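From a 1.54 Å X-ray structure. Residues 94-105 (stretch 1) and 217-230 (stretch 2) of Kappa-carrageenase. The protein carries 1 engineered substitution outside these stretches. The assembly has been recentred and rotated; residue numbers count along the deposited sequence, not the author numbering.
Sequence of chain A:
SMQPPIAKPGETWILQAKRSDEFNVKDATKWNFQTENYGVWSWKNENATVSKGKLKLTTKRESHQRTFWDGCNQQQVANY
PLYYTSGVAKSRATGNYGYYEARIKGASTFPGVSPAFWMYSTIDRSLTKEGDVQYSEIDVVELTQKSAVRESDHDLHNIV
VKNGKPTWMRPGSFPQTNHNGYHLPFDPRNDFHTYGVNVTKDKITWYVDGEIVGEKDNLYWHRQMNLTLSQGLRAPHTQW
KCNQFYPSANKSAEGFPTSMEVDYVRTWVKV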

# COMPACT_ATOMS: atom_id res chain seq x y z
N THR A 94 10.16 5.55 -9.70
CA THR A 94 8.90 4.95 -10.13
C THR A 94 9.15 3.83 -11.13
O THR A 94 10.25 3.68 -11.65
N GLY A 95 8.10 3.05 -11.39
CA GLY A 95 8.20 1.97 -12.34
C GLY A 95 6.85 1.28 -12.47
O GLY A 95 5.86 1.75 -11.91
N ASN A 96 6.82 0.20 -13.23
CA ASN A 96 5.58 -0.55 -13.40
C ASN A 96 5.82 -2.05 -13.47
O ASN A 96 5.57 -2.76 -12.50
N TYR A 97 6.32 -2.53 -14.60
CA TYR A 97 6.55 -3.96 -14.76
C TYR A 97 7.74 -4.47 -13.96
O TYR A 97 8.75 -3.78 -13.81
N GLY A 98 7.59 -5.68 -13.43
CA GLY A 98 8.65 -6.28 -12.65
C GLY A 98 8.10 -7.12 -11.52
O GLY A 98 6.88 -7.17 -11.32
N TYR A 99 8.98 -7.79 -10.80
CA TYR A 99 8.55 -8.60 -9.67
C TYR A 99 8.92 -7.84 -8.41
O TYR A 99 10.05 -7.38 -8.25
N TYR A 100 7.94 -7.71 -7.51
CA TYR A 100 8.13 -6.99 -6.26
C TYR A 100 7.89 -7.92 -5.08
O TYR A 100 6.98 -8.74 -5.12
N GLU A 101 8.68 -7.76 -4.03
CA GLU A 101 8.52 -8.60 -2.86
C GLU A 101 8.96 -7.89 -1.59
O GLU A 101 9.96 -7.19 -1.57
N ALA A 102 8.18 -8.07 -0.53
CA ALA A 102 8.52 -7.48 0.76
C ALA A 102 8.28 -8.55 1.81
O ALA A 102 7.32 -9.31 1.73
N ARG A 103 9.19 -8.62 2.78
CA ARG A 103 9.08 -9.58 3.88
C ARG A 103 8.54 -8.74 5.01
O ARG A 103 9.24 -7.89 5.57
N ILE A 104 7.27 -8.98 5.35
CA ILE A 104 6.58 -8.18 6.35
C ILE A 104 5.97 -8.93 7.52
O ILE A 104 5.52 -10.07 7.39
N LYS A 105 5.95 -8.26 8.67
CA LYS A 105 5.35 -8.78 9.88
C LYS A 105 4.29 -7.73 10.21
O LYS A 105 4.60 -6.54 10.31
N ASP A 217 -6.00 -9.27 -15.13
CA ASP A 217 -5.42 -8.81 -16.38
C ASP A 217 -5.00 -7.37 -16.11
O ASP A 217 -5.69 -6.63 -15.40
N ASN A 218 -3.85 -6.97 -16.65
CA ASN A 218 -3.39 -5.61 -16.42
C ASN A 218 -4.07 -4.69 -17.41
O ASN A 218 -3.52 -4.38 -18.47
N LEU A 219 -5.27 -4.25 -17.06
CA LEU A 219 -6.05 -3.36 -17.90
C LEU A 219 -5.71 -1.90 -17.71
O LEU A 219 -5.60 -1.15 -18.68
N TYR A 220 -5.54 -1.50 -16.46
CA TYR A 220 -5.29 -0.10 -16.13
C TYR A 220 -4.11 0.18 -15.22
O TYR A 220 -4.11 1.18 -14.50
N TRP A 221 -3.09 -0.67 -15.25
CA TRP A 221 -1.95 -0.47 -14.38
C TRP A 221 -0.61 -0.45 -15.12
O TRP A 221 0.28 -1.25 -14.86
N HIS A 222 -0.50 0.50 -16.05
CA HIS A 222 0.72 0.65 -16.84
C HIS A 222 1.42 1.98 -16.55
O HIS A 222 2.47 2.28 -17.12
N ARG A 223 0.83 2.78 -15.66
CA ARG A 223 1.42 4.06 -15.30
C ARG A 223 2.62 3.87 -14.39
O ARG A 223 2.83 2.79 -13.83
N GLN A 224 3.42 4.93 -14.26
CA GLN A 224 4.59 4.92 -13.40
C GLN A 224 4.10 5.02 -11.96
O GLN A 224 3.38 5.95 -11.61
N MSE A 225 4.51 4.06 -11.13
CA MSE A 225 4.06 4.04 -9.75
C MSE A 225 5.21 3.99 -8.75
O MSE A 225 6.23 3.35 -8.99
N ASN A 226 5.03 4.70 -7.63
CA ASN A 226 6.02 4.73 -6.56
C ASN A 226 5.76 3.57 -5.61
O ASN A 226 4.65 3.39 -5.14
N LEU A 227 6.80 2.79 -5.34
CA LEU A 227 6.68 1.64 -4.45
C LEU A 227 6.56 2.14 -3.02
O LEU A 227 7.40 2.91 -2.55
N THR A 228 5.54 1.67 -2.32
CA THR A 228 5.28 2.15 -0.98
C THR A 228 5.00 1.11 0.10
O THR A 228 4.37 0.08 -0.14
N LEU A 229 5.50 1.39 1.30
CA LEU A 229 5.28 0.56 2.47
C LEU A 229 4.66 1.56 3.45
O LEU A 229 5.23 2.63 3.70
N SER A 230 3.49 1.24 3.99
CA SER A 230 2.85 2.17 4.91
C SER A 230 1.83 1.46 5.76
O SER A 230 1.39 0.36 5.43

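The contact between the two stretches joins a short antiparallel backbone pairing, flanked by polar side chains, to a small apolar layer in which strand 98-105 runs alongside strand 225-230 at an angle of 14°, their axes 10.1 Å apart at closest approach.

The pairing centres on G95 and M225, a selenomethionine: M225 N donates to G95 O at 2.8 Å, and G95 N donates to M225 O at 3.1 Å. Beside it, T94 (chi1 p) uses OG1 to donate to Q224 OE1 at 2.7 Å. Q224 starts out sideways, but its m, m rotamer brings the amide back to stretch 1. At the same end, T94 CG2 lies 3.5 Å from N226 ND2.

N96, with chi1 p, points toward stretch 2 and bonds through both ends of its amide. Its ND2 donates to H222 O at 3.0 Å, while OD1 accepts from the backbone N of Y97 at 2.6 Å. The end of the selenomethionine side chain of M225 (m, t, m) comes up against this residue, with M225 CE 4.0 Å from N96 CB. Y97 leaves its backbone sideways, yet its m rotamer carries the ring to H222, where Y97 OH sits 2.9 Å from H222 CD2 in an edge-to-edge approach. N218 ND2 also lies at the edge of the tyrosine ring, 4.1 Å from Y97 CE1.

Farther along, Y100, A102 and I104 alternate with residues that make no contact and direct their side chains toward stretch 2. Y100 (m) places CD2 3.6 Å from L227 CD1, and its hydroxyl donates to N96 O at 2.6 Å, tying the ring to the preceding turn. A water donates to M225 O at 2.9 Å and, weakly, to Y100 OH at 3.5 Å. L229 (m, t) completes the layer: its CD2 meets A102 CB at 4.2 Å and I104 CD1 at 4.0 Å.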

# COMPACT_ATOMS: atom_id res chain seq x y z
CB THR A 94 7.98 5.98 -10.82
OG1 THR A 94 8.57 6.41 -12.05
CG2 THR A 94 7.75 7.18 -9.91
CB ASN A 96 4.78 -0.07 -14.63
CG ASN A 96 5.65 0.21 -15.84
OD1 ASN A 96 6.70 -0.41 -16.04
ND2 ASN A 96 5.20 1.15 -16.68
CB TYR A 97 6.75 -4.28 -16.25
CG TYR A 97 5.75 -3.55 -17.12
CD1 TYR A 97 4.39 -3.57 -16.81
CD2 TYR A 97 6.18 -2.79 -18.20
CE1 TYR A 97 3.48 -2.83 -17.56
CE2 TYR A 97 5.27 -2.05 -18.96
CZ TYR A 97 3.92 -2.08 -18.63
OH TYR A 97 3.02 -1.32 -19.34
CB TYR A 99 9.25 -9.96 -9.67
CG TYR A 99 8.76 -10.83 -8.55
CD1 TYR A 99 7.48 -11.40 -8.59
CD2 TYR A 99 9.54 -11.04 -7.41
CE1 TYR A 99 7.00 -12.15 -7.52
CE2 TYR A 99 9.06 -11.79 -6.34
CZ TYR A 99 7.79 -12.34 -6.41
OH TYR A 99 7.31 -13.08 -5.36
CB TYR A 100 7.14 -5.83 -6.16
CG TYR A 100 7.16 -4.86 -7.31
CD1 TYR A 100 6.59 -5.19 -8.54
CD2 TYR A 100 7.71 -3.59 -7.16
CE1 TYR A 100 6.56 -4.27 -9.59
CE2 TYR A 100 7.68 -2.67 -8.19
CZ TYR A 100 7.10 -3.01 -9.40
OH TYR A 100 7.05 -2.08 -10.41
CB GLU A 101 9.32 -9.88 -3.04
CG GLU A 101 9.30 -10.82 -1.85
CD GLU A 101 10.08 -12.09 -2.12
OE1 GLU A 101 9.67 -12.85 -3.03
OE2 GLU A 101 11.09 -12.33 -1.43
CB ALA A 102 7.66 -6.25 1.04
CB ARG A 103 10.46 -10.15 4.21
CG ARG A 103 10.42 -11.24 5.25
CD ARG A 103 11.49 -12.29 4.99
NE ARG A 103 11.35 -13.41 5.90
CZ ARG A 103 11.79 -13.42 7.16
NH1 ARG A 103 12.42 -12.36 7.66
NH2 ARG A 103 11.59 -14.49 7.92
CB ILE A 104 5.43 -7.39 5.66
CG1 ILE A 104 6.01 -6.47 4.59
CG2 ILE A 104 4.61 -6.62 6.69
CD1 ILE A 104 4.97 -5.89 3.66
CB LYS A 105 6.38 -8.86 11.00
CG LYS A 105 5.85 -9.36 12.33
CD LYS A 105 7.04 -9.46 13.26
CE LYS A 105 6.68 -9.93 14.64
NZ LYS A 105 7.94 -10.02 15.42
CB ASP A 217 -6.44 -8.88 -17.51
CG ASP A 217 -6.66 -10.29 -17.98
OD1 ASP A 217 -5.70 -10.87 -18.53
OD2 ASP A 217 -7.77 -10.82 -17.80
CB ASN A 218 -1.88 -5.51 -16.58
CG ASN A 218 -1.36 -4.16 -16.15
OD1 ASN A 218 -2.14 -3.21 -16.00
ND2 ASN A 218 -0.05 -4.05 -15.95
CB LEU A 219 -7.54 -3.55 -17.61
CG LEU A 219 -8.12 -4.96 -17.71
CD1 LEU A 219 -9.55 -4.96 -17.21
CD2 LEU A 219 -8.04 -5.45 -19.15
CB TYR A 220 -6.55 0.48 -15.47
CG TYR A 220 -7.84 0.06 -16.15
CD1 TYR A 220 -8.10 0.43 -17.47
CD2 TYR A 220 -8.79 -0.70 -15.48
CE1 TYR A 220 -9.27 0.04 -18.10
CE2 TYR A 220 -9.98 -1.09 -16.10
CZ TYR A 220 -10.21 -0.71 -17.42
OH TYR A 220 -11.37 -1.08 -18.05
CB TRP A 221 -1.98 -1.55 -13.28
CG TRP A 221 -3.27 -1.44 -12.50
CD1 TRP A 221 -3.53 -0.58 -11.47
CD2 TRP A 221 -4.51 -2.08 -12.81
NE1 TRP A 221 -4.86 -0.63 -11.13
CE2 TRP A 221 -5.49 -1.54 -11.94
CE3 TRP A 221 -4.90 -3.05 -13.74
CZ2 TRP A 221 -6.83 -1.94 -11.97
CZ3 TRP A 221 -6.24 -3.45 -13.77
CH2 TRP A 221 -7.18 -2.89 -12.89
CB HIS A 222 0.40 0.56 -18.33
CG HIS A 222 -0.31 -0.69 -18.73
ND1 HIS A 222 -1.68 -0.78 -18.79
CD2 HIS A 222 0.16 -1.92 -19.04
CE1 HIS A 222 -2.03 -2.01 -19.13
NE2 HIS A 222 -0.93 -2.72 -19.29
CB ARG A 223 0.39 4.95 -14.59
CG ARG A 223 -0.68 5.52 -15.51
CD ARG A 223 -1.71 6.31 -14.73
NE ARG A 223 -1.13 7.44 -14.02
CZ ARG A 223 -0.70 8.56 -14.60
NH1 ARG A 223 -0.78 8.71 -15.91
NH2 ARG A 223 -0.20 9.54 -13.85
CB GLN A 224 5.49 6.12 -13.73
CG GLN A 224 6.20 6.00 -15.06
CD GLN A 224 7.22 4.88 -15.06
OE1 GLN A 224 8.03 4.77 -14.14
NE2 GLN A 224 7.17 4.04 -16.08
CB MSE A 225 3.15 2.83 -9.54
CG MSE A 225 1.96 2.80 -10.50
SE MSE A 225 0.97 1.14 -10.49
CE MSE A 225 2.08 0.15 -11.72
CB ASN A 226 5.94 6.04 -5.77
CG ASN A 226 6.21 7.26 -6.63
OD1 ASN A 226 5.34 7.70 -7.39
ND2 ASN A 226 7.41 7.80 -6.51
CB LEU A 227 7.90 0.74 -4.60
CG LEU A 227 7.74 -0.65 -3.99
CD1 LEU A 227 6.53 -1.36 -4.60
CD2 LEU A 227 9.02 -1.44 -4.24
CB THR A 228 4.08 3.13 -1.02
OG1 THR A 228 4.27 4.05 -2.10
CG2 THR A 228 3.95 3.90 0.28
CB LEU A 229 6.60 0.02 3.02
CG LEU A 229 7.26 -1.06 2.15
CD1 LEU A 229 8.75 -1.15 2.47
CD2 LEU A 229 6.56 -2.39 2.40
CB SER A 230 2.16 3.29 4.13
OG SER A 230 1.13 2.77 3.30
O HOH W 1 7.03 0.68 -8.29